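Local coordinates for MGS-MChE2 (Uncultured bacterium, PDB 5JD6), which is an alpha/beta-hydrolase-fold enzyme from a lagoon-sediment metagenome that probably hydrolyses carboxylic ester bonds, at residues 3-6 with 11-14; 6-11 with 78-83; 37-42 with 49-54. All blocks are in the same frame, centred on the assembly; numbering follows the deposited sequence.

How the interactions relate
Interactions 1 and 2 lie toward the edge of the molecule and share the hairpin of strands 4-8 and 11-16, whereas interaction 3 is buried between helix 36-41 and strand 47-52. Interaction 1 pairs the two hairpin strands through backbone hydrogen bonds. Interaction 2 fastens the turn of that hairpin to the end of helix 66-80 with two near-parallel rings slid past each other and a water-bridged charge pair. Interaction 3 is apolar and mostly aliphatic. Strand 47-52, which carries interaction 3, lies beside strand 11-16, and Thr-12 and Leu-14 bond through their backbones to Glu-53 and Ile-51. Tyr-13 links interactions 1 and 2, since its hydroxyl is hydrogen-bonded to Lys-80.

Interaction 1 (3-6 with 11-14); sequences DHLK and FTYL
Asp-3, poorly ordered like His-4, approaches Leu-14 only loosely, its OD2 lying 4.3 Å from Leu-14 CB. Firm contact starts at Leu-5, which faces Leu-14 as a non-hydrogen-bonded antiparallel pair. CD2 of Leu-14 packs against the base of this residue, 3.7 Å from Leu-5 CB. The far end of Leu-5 reaches instead toward Thr-12: CG stands opposite the backbone N (chi1 173°), and this carries CD1 along the neighbouring strand to the threonine methyl group, with 3.7 Å between Leu-5 CD1 and Thr-12 CG2.

Lys-6 forms the hydrogen-bonded pair with Tyr-13. Its N donates to Tyr-13 O at 2.8 Å, and its O accepts from Tyr-13 N at 2.9 Å; both bonds are close to straight. The same carbonyl receives a CA-H...O contact from Thr-12, with Thr-12 CA 3.4 Å from Lys-6 O. On the sheet face away from the leucines, Lys-6 CB covers one face of the Tyr-13 ring in a CH-pi contact, 3.8 Å from the ring centroid and displaced toward the rim. The lysine chain then bends at chi2 (-108°) and leads off, while the tyrosine hydroxyl is hydrogen-bonded to Lys-80. A non-hydrogen-bonded pair followed by a hydrogen-bonded one is the regular pattern of antiparallel strands, here the two arms of a beta hairpin at the border of the alpha/beta hydrolase sheet, where strand 4-8 is outermost.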
ATOM      1  N   ASP A   3       9.928  -9.931 -15.281  1.00 53.51           N
ATOM      2  CA  ASP A   3       8.971  -8.877 -14.969  1.00 70.34           C
ATOM      3  C   ASP A   3       8.188  -8.447 -16.200  1.00 76.96           C
ATOM      4  O   ASP A   3       8.723  -7.763 -17.073  1.00 88.89           O
ATOM      5  CB  ASP A   3       9.682  -7.662 -14.370  1.00 78.65           C
ATOM      6  CG  ASP A   3       8.731  -6.519 -14.073  1.00 86.68           C
ATOM      7  OD1 ASP A   3       9.123  -5.349 -14.269  1.00 92.17           O
ATOM      8  OD2 ASP A   3       7.592  -6.790 -13.641  1.00 87.89           O
ATOM      9  N   HIS A   4       6.920  -8.837 -16.271  1.00 68.09           N
ATOM     10  CA  HIS A   4       6.078  -8.393 -17.373  1.00 72.56           C
ATOM     11  C   HIS A   4       4.661  -8.047 -16.921  1.00 51.12           C
ATOM     12  O   HIS A   4       4.178  -8.532 -15.897  1.00 37.84           O
ATOM     13  CB  HIS A   4       6.043  -9.447 -18.488  1.00 91.67           C
ATOM     14  CG  HIS A   4       5.511 -10.779 -18.058  1.00102.52           C
ATOM     15  ND1 HIS A   4       6.241 -11.656 -17.286  1.00103.66           N
ATOM     16  CD2 HIS A   4       4.333 -11.392 -18.318  1.00106.70           C
ATOM     17  CE1 HIS A   4       5.527 -12.750 -17.076  1.00105.42           C
ATOM     18  NE2 HIS A   4       4.368 -12.615 -17.693  1.00107.30           N
ATOM     19  N   LEU A   5       4.015  -7.186 -17.701  1.00 46.31           N
ATOM     20  CA  LEU A   5       2.682  -6.686 -17.396  1.00 35.99           C
ATOM     21  C   LEU A   5       1.611  -7.683 -17.811  1.00 31.01           C
ATOM     22  O   LEU A   5       1.643  -8.220 -18.919  1.00 31.56           O
ATOM     23  CB  LEU A   5       2.454  -5.342 -18.093  1.00 38.51           C
ATOM     24  CG  LEU A   5       1.064  -4.712 -18.048  1.00 45.49           C
ATOM     25  CD1 LEU A   5       0.777  -4.132 -16.672  1.00 42.37           C
ATOM     26  CD2 LEU A   5       0.946  -3.646 -19.126  1.00 47.00           C
ATOM     27  N   LYS A   6       0.662  -7.925 -16.916  1.00 26.10           N
ATOM     28  CA  LYS A   6      -0.408  -8.873 -17.180  1.00 26.45           C
ATOM     29  C   LYS A   6      -1.753  -8.170 -17.243  1.00 25.69           C
ATOM     30  O   LYS A   6      -2.035  -7.268 -16.454  1.00 23.51           O
ATOM     31  CB  LYS A   6      -0.443  -9.958 -16.102  1.00 30.05           C
ATOM     32  CG  LYS A   6       0.844 -10.750 -15.951  1.00 36.90           C
ATOM     33  CD  LYS A   6       0.677 -12.166 -16.478  1.00 50.64           C
ATOM     34  CE  LYS A   6       1.748 -13.090 -15.923  1.00 66.79           C
ATOM     35  NZ  LYS A   6       1.582 -14.493 -16.395  1.00 80.98           N
ATOM     36  N   PHE A  11      -8.475  -7.159 -14.551  1.00 32.32           N
ATOM     37  CA  PHE A  11      -7.291  -6.939 -13.728  1.00 25.30           C
ATOM     38  C   PHE A  11      -6.036  -6.668 -14.554  1.00 27.50           C
ATOM     39  O   PHE A  11      -5.615  -7.499 -15.360  1.00 28.34           O
ATOM     40  CB  PHE A  11      -7.042  -8.139 -12.814  1.00 20.10           C
ATOM     41  CG  PHE A  11      -8.105  -8.344 -11.774  1.00 22.64           C
ATOM     42  CD1 PHE A  11      -8.305  -7.406 -10.775  1.00 20.23           C
ATOM     43  CD2 PHE A  11      -8.894  -9.483 -11.786  1.00 22.40           C
ATOM     44  CE1 PHE A  11      -9.277  -7.594  -9.814  1.00 24.77           C
ATOM     45  CE2 PHE A  11      -9.870  -9.678 -10.827  1.00 19.34           C
ATOM     46  CZ  PHE A  11     -10.061  -8.733  -9.840  1.00 27.47           C
ATOM     47  N   THR A  12      -5.445  -5.496 -14.339  1.00 24.46           N
ATOM     48  CA  THR A  12      -4.147  -5.161 -14.909  1.00 25.75           C
ATOM     49  C   THR A  12      -3.122  -5.081 -13.783  1.00 26.11           C
ATOM     50  O   THR A  12      -3.323  -4.355 -12.809  1.00 28.16           O
ATOM     51  CB  THR A  12      -4.188  -3.826 -15.677  1.00 25.63           C
ATOM     52  OG1 THR A  12      -5.152  -3.907 -16.735  1.00 33.41           O
ATOM     53  CG2 THR A  12      -2.822  -3.502 -16.266  1.00 22.21           C
ATOM     54  N   TYR A  13      -2.029  -5.829 -13.906  1.00 22.09           N
ATOM     55  CA  TYR A  13      -1.043  -5.884 -12.830  1.00 18.40           C
ATOM     56  C   TYR A  13       0.345  -6.313 -13.301  1.00 27.64           C
ATOM     57  O   TYR A  13       0.486  -7.015 -14.302  1.00 19.76           O
ATOM     58  CB  TYR A  13      -1.525  -6.833 -11.727  1.00 27.32           C
ATOM     59  CG  TYR A  13      -1.670  -8.277 -12.160  1.00 19.76           C
ATOM     60  CD1 TYR A  13      -2.779  -8.699 -12.884  1.00 17.46           C
ATOM     61  CD2 TYR A  13      -0.704  -9.219 -11.833  1.00 17.45           C
ATOM     62  CE1 TYR A  13      -2.915 -10.016 -13.279  1.00 17.92           C
ATOM     63  CE2 TYR A  13      -0.833 -10.539 -12.221  1.00 18.01           C
ATOM     64  CZ  TYR A  13      -1.941 -10.932 -12.944  1.00 27.36           C
ATOM     65  OH  TYR A  13      -2.073 -12.247 -13.336  1.00 24.60           O
ATOM     66  N   LEU A  14       1.367  -5.872 -12.572  1.00 19.39           N
ATOM     67  CA  LEU A  14       2.726  -6.350 -12.790  1.00 25.91           C
ATOM     68  C   LEU A  14       2.970  -7.606 -11.969  1.00 23.06           C
ATOM     69  O   LEU A  14       2.490  -7.725 -10.841  1.00 23.58           O
ATOM     70  CB  LEU A  14       3.762  -5.284 -12.424  1.00 27.58           C
ATOM     71  CG  LEU A  14       3.935  -4.076 -13.343  1.00 39.12           C
ATOM     72  CD1 LEU A  14       5.181  -3.297 -12.949  1.00 43.03           C
ATOM     73  CD2 LEU A  14       4.004  -4.498 -14.800  1.00 42.10           C
TER

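Interaction 2 (6-11 with 78-83); sequences KQEGKF and DFKGYE
Phe-11 and Phe-79 carry the aromatic part of the contact between the hairpin turn and the last turn of helix 66-80. Their planes are tilted by only 20°, but the rings are slid apart, with centroids 5.2 Å from each other, and overlap little. Phe-11 CD2 comes over one face of Phe-79 and lies 3.7 Å from Phe-79 CD2. With CG roughly opposite the backbone N (chi1 154°), the Phe-79 ring reaches toward the hairpin, where it and the Phe-11 side chain slide past each other in opposite directions. Phe-11 also stands edge-to-face with Tyr-72 and Phe-76. Replacing Phe-11 by an alanine would probably leave one face of the Phe-79 ring without its partner and open a gap against the helix.

The polar contacts centre on Glu-8. Its OE1 lies in the plane of the Phe-79 ring, at the edge, 3.2 Å from Phe-79 CZ, with the carboxylate plane nearly perpendicular to the ring. Lys-80 NZ stands 4.3 Å from Glu-8 OE1, too far for a salt bridge, and one water spans the separation, donating to Glu-8 OE1 at 3.2 Å and accepting from Lys-80 NZ at 3.0 Å. Lys-80 has a more direct partner in Tyr-13 OH, which also makes a weak hydrogen bond with Glu-8 OE1.

Backbone bonds shape each side separately. Glu-8 to Phe-11 form a type II' turn with Gly-9 at positive phi, and Gly-81 is the C-prime residue of the Schellman motif that ends the helix. The chemistry implies an attachment that is apolar on one flank and hydrated on the other, where the lysine probably tempers the carboxylate's charge partly through water.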
ATOM      1  N   LYS A   6       0.662  -7.925 -16.916  1.00 26.10           N
ATOM      2  CA  LYS A   6      -0.408  -8.873 -17.180  1.00 26.45           C
ATOM      3  C   LYS A   6      -1.753  -8.170 -17.243  1.00 25.69           C
ATOM      4  O   LYS A   6      -2.035  -7.268 -16.454  1.00 23.51           O
ATOM      5  CB  LYS A   6      -0.443  -9.958 -16.102  1.00 30.05           C
ATOM      6  CG  LYS A   6       0.844 -10.750 -15.951  1.00 36.90           C
ATOM      7  CD  LYS A   6       0.677 -12.166 -16.478  1.00 50.64           C
ATOM      8  CE  LYS A   6       1.748 -13.090 -15.923  1.00 66.79           C
ATOM      9  NZ  LYS A   6       1.582 -14.493 -16.395  1.00 80.98           N
ATOM     10  N   GLN A   7      -2.583  -8.584 -18.194  1.00 23.57           N
ATOM     11  CA  GLN A   7      -3.961  -8.127 -18.238  1.00 28.80           C
ATOM     12  C   GLN A   7      -4.885  -9.319 -18.416  1.00 22.11           C
ATOM     13  O   GLN A   7      -5.055  -9.834 -19.518  1.00 39.27           O
ATOM     14  CB  GLN A   7      -4.177  -7.112 -19.359  1.00 23.32           C
ATOM     15  CG  GLN A   7      -5.537  -6.438 -19.294  1.00 35.92           C
ATOM     16  CD  GLN A   7      -5.709  -5.371 -20.351  1.00 43.53           C
ATOM     17  OE1 GLN A   7      -6.045  -5.665 -21.498  1.00 55.74           O
ATOM     18  NE2 GLN A   7      -5.478  -4.119 -19.972  1.00 29.99           N
ATOM     19  N   GLU A   8      -5.467  -9.759 -17.309  1.00 32.07           N
ATOM     20  CA  GLU A   8      -6.383 -10.885 -17.319  1.00 26.97           C
ATOM     21  C   GLU A   8      -7.732 -10.420 -16.802  1.00 27.73           C
ATOM     22  O   GLU A   8      -7.862 -10.039 -15.637  1.00 24.46           O
ATOM     23  CB  GLU A   8      -5.826 -12.029 -16.471  1.00 29.23           C
ATOM     24  CG  GLU A   8      -4.441 -12.479 -16.916  1.00 35.64           C
ATOM     25  CD  GLU A   8      -3.745 -13.350 -15.892  1.00 50.79           C
ATOM     26  OE1 GLU A   8      -4.250 -13.459 -14.755  1.00 65.70           O
ATOM     27  OE2 GLU A   8      -2.687 -13.928 -16.224  1.00 54.92           O
ATOM     28  N   GLY A   9      -8.730 -10.430 -17.679  1.00 25.07           N
ATOM     29  CA  GLY A   9     -10.041  -9.910 -17.341  1.00 25.44           C
ATOM     30  C   GLY A   9      -9.979  -8.412 -17.118  1.00 22.40           C
ATOM     31  O   GLY A   9      -9.426  -7.681 -17.935  1.00 37.62           O
ATOM     32  N   LYS A  10     -10.543  -7.955 -16.005  1.00 30.54           N
ATOM     33  CA  LYS A  10     -10.534  -6.535 -15.677  1.00 22.21           C
ATOM     34  C   LYS A  10      -9.298  -6.163 -14.866  1.00 34.65           C
ATOM     35  O   LYS A  10      -9.095  -4.995 -14.533  1.00 33.48           O
ATOM     36  CB  LYS A  10     -11.800  -6.153 -14.907  1.00 23.10           C
ATOM     37  CG  LYS A  10     -11.924  -6.821 -13.546  1.00 23.22           C
ATOM     38  CD  LYS A  10     -13.117  -6.279 -12.775  1.00 30.79           C
ATOM     39  CE  LYS A  10     -13.220  -6.912 -11.398  1.00 38.59           C
ATOM     40  NZ  LYS A  10     -14.355  -6.347 -10.615  1.00 44.54           N
ATOM     41  N   PHE A  11      -8.475  -7.159 -14.551  1.00 32.32           N
ATOM     42  CA  PHE A  11      -7.291  -6.939 -13.728  1.00 25.30           C
ATOM     43  C   PHE A  11      -6.036  -6.668 -14.554  1.00 27.50           C
ATOM     44  O   PHE A  11      -5.615  -7.499 -15.360  1.00 28.34           O
ATOM     45  CB  PHE A  11      -7.042  -8.139 -12.814  1.00 20.10           C
ATOM     46  CG  PHE A  11      -8.105  -8.344 -11.774  1.00 22.64           C
ATOM     47  CD1 PHE A  11      -8.305  -7.406 -10.775  1.00 20.23           C
ATOM     48  CD2 PHE A  11      -8.894  -9.483 -11.786  1.00 22.40           C
ATOM     49  CE1 PHE A  11      -9.277  -7.594  -9.814  1.00 24.77           C
ATOM     50  CE2 PHE A  11      -9.870  -9.678 -10.827  1.00 19.34           C
ATOM     51  CZ  PHE A  11     -10.061  -8.733  -9.840  1.00 27.47           C
ATOM     52  N   ASP A  78      -8.535 -13.209  -4.322  1.00 29.33           N
ATOM     53  CA  ASP A  78      -9.409 -14.359  -4.536  1.00 33.14           C
ATOM     54  C   ASP A  78      -9.269 -14.889  -5.958  1.00 33.35           C
ATOM     55  O   ASP A  78      -9.190 -16.097  -6.173  1.00 42.87           O
ATOM     56  CB  ASP A  78     -10.869 -13.997  -4.253  1.00 37.45           C
ATOM     57  CG  ASP A  78     -11.123 -13.690  -2.789  1.00 54.53           C
ATOM     58  OD1 ASP A  78     -10.328 -14.144  -1.939  1.00 61.23           O
ATOM     59  OD2 ASP A  78     -12.120 -13.000  -2.490  1.00 54.49           O
ATOM     60  N   PHE A  79      -9.240 -13.974  -6.923  1.00 35.50           N
ATOM     61  CA  PHE A  79      -9.026 -14.334  -8.319  1.00 32.85           C
ATOM     62  C   PHE A  79      -7.717 -15.095  -8.497  1.00 38.12           C
ATOM     63  O   PHE A  79      -7.649 -16.074  -9.241  1.00 36.94           O
ATOM     64  CB  PHE A  79      -9.026 -13.086  -9.206  1.00 26.58           C
ATOM     65  CG  PHE A  79      -8.227 -13.246 -10.466  1.00 21.58           C
ATOM     66  CD1 PHE A  79      -8.656 -14.100 -11.464  1.00 23.70           C
ATOM     67  CD2 PHE A  79      -7.052 -12.536 -10.654  1.00 29.20           C
ATOM     68  CE1 PHE A  79      -7.921 -14.262 -12.616  1.00 28.76           C
ATOM     69  CE2 PHE A  79      -6.316 -12.687 -11.817  1.00 24.48           C
ATOM     70  CZ  PHE A  79      -6.755 -13.549 -12.801  1.00 23.69           C
ATOM     71  N   LYS A  80      -6.680 -14.634  -7.809  1.00 34.95           N
ATOM     72  CA  LYS A  80      -5.375 -15.277  -7.867  1.00 32.05           C
ATOM     73  C   LYS A  80      -5.388 -16.632  -7.162  1.00 39.49           C
ATOM     74  O   LYS A  80      -4.550 -17.489  -7.435  1.00 47.27           O
ATOM     75  CB  LYS A  80      -4.310 -14.369  -7.255  1.00 20.03           C
ATOM     76  CG  LYS A  80      -3.632 -13.463  -8.263  1.00 18.79           C
ATOM     77  CD  LYS A  80      -2.896 -14.296  -9.298  1.00 36.79           C
ATOM     78  CE  LYS A  80      -2.293 -13.432 -10.386  1.00 30.61           C
ATOM     79  NZ  LYS A  80      -1.602 -14.260 -11.414  1.00 32.01           N
ATOM     80  N   GLY A  81      -6.344 -16.816  -6.256  1.00 31.43           N
ATOM     81  CA  GLY A  81      -6.500 -18.082  -5.564  1.00 32.77           C
ATOM     82  C   GLY A  81      -5.569 -18.252  -4.377  1.00 38.80           C
ATOM     83  O   GLY A  81      -5.266 -19.373  -3.973  1.00 48.81           O
ATOM     84  N   TYR A  82      -5.115 -17.134  -3.819  1.00 33.60           N
ATOM     85  CA  TYR A  82      -4.246 -17.165  -2.649  1.00 32.09           C
ATOM     86  C   TYR A  82      -5.059 -17.283  -1.367  1.00 36.94           C
ATOM     87  O   TYR A  82      -6.075 -16.608  -1.202  1.00 37.22           O
ATOM     88  CB  TYR A  82      -3.372 -15.911  -2.593  1.00 31.76           C
ATOM     89  CG  TYR A  82      -2.415 -15.772  -3.753  1.00 30.74           C
ATOM     90  CD1 TYR A  82      -1.711 -16.866  -4.232  1.00 32.70           C
ATOM     91  CD2 TYR A  82      -2.217 -14.544  -4.369  1.00 30.10           C
ATOM     92  CE1 TYR A  82      -0.834 -16.742  -5.291  1.00 39.35           C
ATOM     93  CE2 TYR A  82      -1.343 -14.409  -5.429  1.00 38.23           C
ATOM     94  CZ  TYR A  82      -0.656 -15.512  -5.887  1.00 50.42           C
ATOM     95  OH  TYR A  82       0.215 -15.384  -6.943  1.00 64.86           O
ATOM     96  N   GLU A  83      -4.605 -18.143  -0.463  1.00 47.13           N
ATOM     97  CA  GLU A  83      -5.243 -18.294   0.839  1.00 55.99           C
ATOM     98  C   GLU A  83      -4.789 -17.175   1.765  1.00 55.21           C
ATOM     99  O   GLU A  83      -5.502 -16.786   2.690  1.00 65.43           O
ATOM    100  CB  GLU A  83      -4.914 -19.657   1.447  1.00 72.27           C
ATOM    101  CG  GLU A  83      -4.596 -20.728   0.417  1.00 88.47           C
ATOM    102  CD  GLU A  83      -4.047 -21.994   1.046  1.00103.02           C
ATOM    103  OE1 GLU A  83      -3.023 -21.909   1.756  1.00107.15           O
ATOM    104  OE2 GLU A  83      -4.636 -23.073   0.827  1.00107.64           O
TER
HETATM  105  O   HOH W   1      -2.592 -15.958 -13.656  1.00 36.29           O

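Interaction 3 (37-42 with 49-54); sequences GVIDYF and VLIPEL
In the beta-alpha-beta unit of strand 20-25, helix 36-41 and strand 47-52, part of the alpha/beta hydrolase fold, the helix lies over the sheet and packs on the strand that follows it. Ile-39 and Val-38 meet Ile-51 and Val-49 across this buried interface. The helix and strand segments run broadly antiparallel, at 149°, with their axes 9.2 Å apart, a separation bridged mainly by aliphatic side chains.

The tightest meeting is between the two isoleucines. Ile-39 CD1 touches Ile-51 CD1 at 3.6 Å, and Ile-39 CG1 lies 3.8 Å from Ile-51 CD1. The two side chains cross at about a right angle. In Ile-51, CG1 stands opposite the carbonyl carbon (chi1 -45°) and the chain then extends, which lifts CD1 from the sheet toward the helix.

Val-49, two residues earlier, on the same face of the strand, points at the helix and uses both branches. Its CG1 looks to Ile-39 and Val-38, more loosely, with 4.4 Å between Val-49 CG1 and Ile-39 CG1. Ile-24 of strand 20-25 also packs against Val-38, Val-49 and Ile-51, and helix 238-252 touches Val-38 and Phe-42. The other branch, Val-49 CG2, lies 4.2 Å from Phe-42 CB and 4.1 Å from Val-38 O, the carbonyl oxygen that accepts the hydrogen bond from Phe-42 N.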
ATOM      1  N   GLY A  37      12.594  -0.821  -6.822  1.00 40.50           N
ATOM      2  CA  GLY A  37      13.478  -1.389  -5.822  1.00 37.27           C
ATOM      3  C   GLY A  37      12.957  -2.704  -5.277  1.00 32.82           C
ATOM      4  O   GLY A  37      13.710  -3.666  -5.129  1.00 34.72           O
ATOM      5  N   VAL A  38      11.663  -2.747  -4.978  1.00 24.66           N
ATOM      6  CA  VAL A  38      11.038  -3.960  -4.462  1.00 26.98           C
ATOM      7  C   VAL A  38      10.923  -5.021  -5.557  1.00 33.99           C
ATOM      8  O   VAL A  38      11.142  -6.209  -5.310  1.00 38.54           O
ATOM      9  CB  VAL A  38       9.641  -3.666  -3.872  1.00 25.99           C
ATOM     10  CG1 VAL A  38       8.975  -4.951  -3.391  1.00 19.24           C
ATOM     11  CG2 VAL A  38       9.749  -2.663  -2.736  1.00 19.94           C
ATOM     12  N   ILE A  39      10.596  -4.582  -6.770  1.00 35.33           N
ATOM     13  CA  ILE A  39      10.427  -5.487  -7.906  1.00 39.47           C
ATOM     14  C   ILE A  39      11.750  -6.137  -8.322  1.00 46.13           C
ATOM     15  O   ILE A  39      11.758  -7.196  -8.940  1.00 48.73           O
ATOM     16  CB  ILE A  39       9.821  -4.751  -9.129  1.00 51.27           C
ATOM     17  CG1 ILE A  39       8.569  -3.974  -8.731  1.00 52.36           C
ATOM     18  CG2 ILE A  39       9.464  -5.727 -10.240  1.00 53.84           C
ATOM     19  CD1 ILE A  39       8.178  -2.911  -9.739  1.00 54.80           C
ATOM     20  N   ASP A  40      12.872  -5.510  -7.986  1.00 44.42           N
ATOM     21  CA  ASP A  40      14.169  -6.064  -8.369  1.00 47.38           C
ATOM     22  C   ASP A  40      14.766  -6.949  -7.280  1.00 45.78           C
ATOM     23  O   ASP A  40      15.505  -7.890  -7.570  1.00 46.29           O
ATOM     24  CB  ASP A  40      15.149  -4.941  -8.718  1.00 60.58           C
ATOM     25  CG  ASP A  40      14.944  -4.403 -10.120  1.00 78.93           C
ATOM     26  OD1 ASP A  40      14.370  -5.130 -10.958  1.00 78.33           O
ATOM     27  OD2 ASP A  40      15.362  -3.257 -10.385  1.00 93.17           O
ATOM     28  N   TYR A  41      14.430  -6.653  -6.031  1.00 27.05           N
ATOM     29  CA  TYR A  41      15.050  -7.318  -4.891  1.00 36.89           C
ATOM     30  C   TYR A  41      14.360  -8.628  -4.505  1.00 35.80           C
ATOM     31  O   TYR A  41      14.957  -9.699  -4.578  1.00 35.35           O
ATOM     32  CB  TYR A  41      15.067  -6.367  -3.692  1.00 36.18           C
ATOM     33  CG  TYR A  41      15.764  -6.910  -2.466  1.00 33.89           C
ATOM     34  CD1 TYR A  41      17.147  -6.857  -2.347  1.00 40.53           C
ATOM     35  CD2 TYR A  41      15.037  -7.463  -1.419  1.00 34.46           C
ATOM     36  CE1 TYR A  41      17.787  -7.349  -1.223  1.00 43.28           C
ATOM     37  CE2 TYR A  41      15.667  -7.956  -0.291  1.00 39.30           C
ATOM     38  CZ  TYR A  41      17.042  -7.895  -0.199  1.00 46.57           C
ATOM     39  OH  TYR A  41      17.670  -8.386   0.922  1.00 51.44           O
ATOM     40  N   PHE A  42      13.097  -8.531  -4.105  1.00 35.80           N
ATOM     41  CA  PHE A  42      12.388  -9.654  -3.490  1.00 34.59           C
ATOM     42  C   PHE A  42      12.039 -10.861  -4.381  1.00 29.36           C
ATOM     43  O   PHE A  42      11.978 -11.982  -3.876  1.00 31.73           O
ATOM     44  CB  PHE A  42      11.110  -9.130  -2.833  1.00 21.22           C
ATOM     45  CG  PHE A  42      11.369  -8.325  -1.594  1.00 27.83           C
ATOM     46  CD1 PHE A  42      11.412  -8.937  -0.353  1.00 25.42           C
ATOM     47  CD2 PHE A  42      11.602  -6.961  -1.674  1.00 22.49           C
ATOM     48  CE1 PHE A  42      11.664  -8.200   0.790  1.00 35.11           C
ATOM     49  CE2 PHE A  42      11.855  -6.219  -0.533  1.00 26.96           C
ATOM     50  CZ  PHE A  42      11.887  -6.840   0.699  1.00 28.13           C
ATOM     51  N   VAL A  49       6.100 -10.828  -6.382  1.00 20.51           N
ATOM     52  CA  VAL A  49       5.665  -9.440  -6.288  1.00 25.21           C
ATOM     53  C   VAL A  49       4.553  -9.137  -7.288  1.00 25.41           C
ATOM     54  O   VAL A  49       4.722  -9.310  -8.494  1.00 28.28           O
ATOM     55  CB  VAL A  49       6.835  -8.467  -6.514  1.00 24.55           C
ATOM     56  CG1 VAL A  49       6.361  -7.029  -6.368  1.00 26.07           C
ATOM     57  CG2 VAL A  49       7.959  -8.760  -5.531  1.00 18.77           C
ATOM     58  N   LEU A  50       3.414  -8.686  -6.771  1.00 22.57           N
ATOM     59  CA  LEU A  50       2.260  -8.363  -7.600  1.00 25.39           C
ATOM     60  C   LEU A  50       1.821  -6.926  -7.361  1.00 25.97           C
ATOM     61  O   LEU A  50       1.562  -6.531  -6.224  1.00 29.42           O
ATOM     62  CB  LEU A  50       1.101  -9.321  -7.310  1.00 20.01           C
ATOM     63  CG  LEU A  50       1.361 -10.808  -7.559  1.00 22.46           C
ATOM     64  CD1 LEU A  50       0.824 -11.648  -6.414  1.00 29.44           C
ATOM     65  CD2 LEU A  50       0.736 -11.240  -8.872  1.00 24.73           C
ATOM     66  N   ILE A  51       1.744  -6.142  -8.430  1.00 30.21           N
ATOM     67  CA  ILE A  51       1.313  -4.755  -8.309  1.00 23.04           C
ATOM     68  C   ILE A  51       0.075  -4.495  -9.158  1.00 21.41           C
ATOM     69  O   ILE A  51       0.183  -4.153 -10.334  1.00 29.58           O
ATOM     70  CB  ILE A  51       2.427  -3.775  -8.718  1.00 22.44           C
ATOM     71  CG1 ILE A  51       3.761  -4.195  -8.100  1.00 20.06           C
ATOM     72  CG2 ILE A  51       2.066  -2.358  -8.302  1.00 20.28           C
ATOM     73  CD1 ILE A  51       4.886  -3.235  -8.381  1.00 19.67           C
ATOM     74  N   PRO A  52      -1.113  -4.664  -8.557  1.00 20.15           N
ATOM     75  CA  PRO A  52      -2.385  -4.453  -9.254  1.00 21.74           C
ATOM     76  C   PRO A  52      -2.736  -2.979  -9.399  1.00 28.13           C
ATOM     77  O   PRO A  52      -2.447  -2.186  -8.502  1.00 39.27           O
ATOM     78  CB  PRO A  52      -3.393  -5.162  -8.352  1.00 26.17           C
ATOM     79  CG  PRO A  52      -2.808  -5.035  -6.990  1.00 29.86           C
ATOM     80  CD  PRO A  52      -1.314  -5.124  -7.173  1.00 19.78           C
ATOM     81  N   GLU A  53      -3.349  -2.618 -10.521  1.00 30.36           N
ATOM     82  CA  GLU A  53      -3.812  -1.251 -10.711  1.00 36.78           C
ATOM     83  C   GLU A  53      -5.253  -1.105 -10.258  1.00 43.22           C
ATOM     84  O   GLU A  53      -6.175  -1.617 -10.891  1.00 55.91           O
ATOM     85  CB  GLU A  53      -3.659  -0.823 -12.171  1.00 41.51           C
ATOM     86  CG  GLU A  53      -2.224  -0.891 -12.633  1.00 59.62           C
ATOM     87  CD  GLU A  53      -1.296  -0.163 -11.679  1.00 81.69           C
ATOM     88  OE1 GLU A  53      -1.543   1.028 -11.387  1.00 87.00           O
ATOM     89  OE2 GLU A  53      -0.344  -0.801 -11.189  1.00 85.79           O
ATOM     90  N   LEU A  54      -5.431  -0.409  -9.141  1.00 37.48           N
ATOM     91  CA  LEU A  54      -6.749  -0.194  -8.571  1.00 43.97           C
ATOM     92  C   LEU A  54      -7.557   0.768  -9.433  1.00 48.36           C
ATOM     93  O   LEU A  54      -6.995   1.655 -10.077  1.00 43.42           O
ATOM     94  CB  LEU A  54      -6.629   0.335  -7.141  1.00 46.81           C
ATOM     95  CG  LEU A  54      -5.823  -0.547  -6.183  1.00 44.58           C
ATOM     96  CD1 LEU A  54      -5.860   0.021  -4.772  1.00 52.89           C
ATOM     97  CD2 LEU A  54      -6.333  -1.980  -6.208  1.00 35.24           C
TER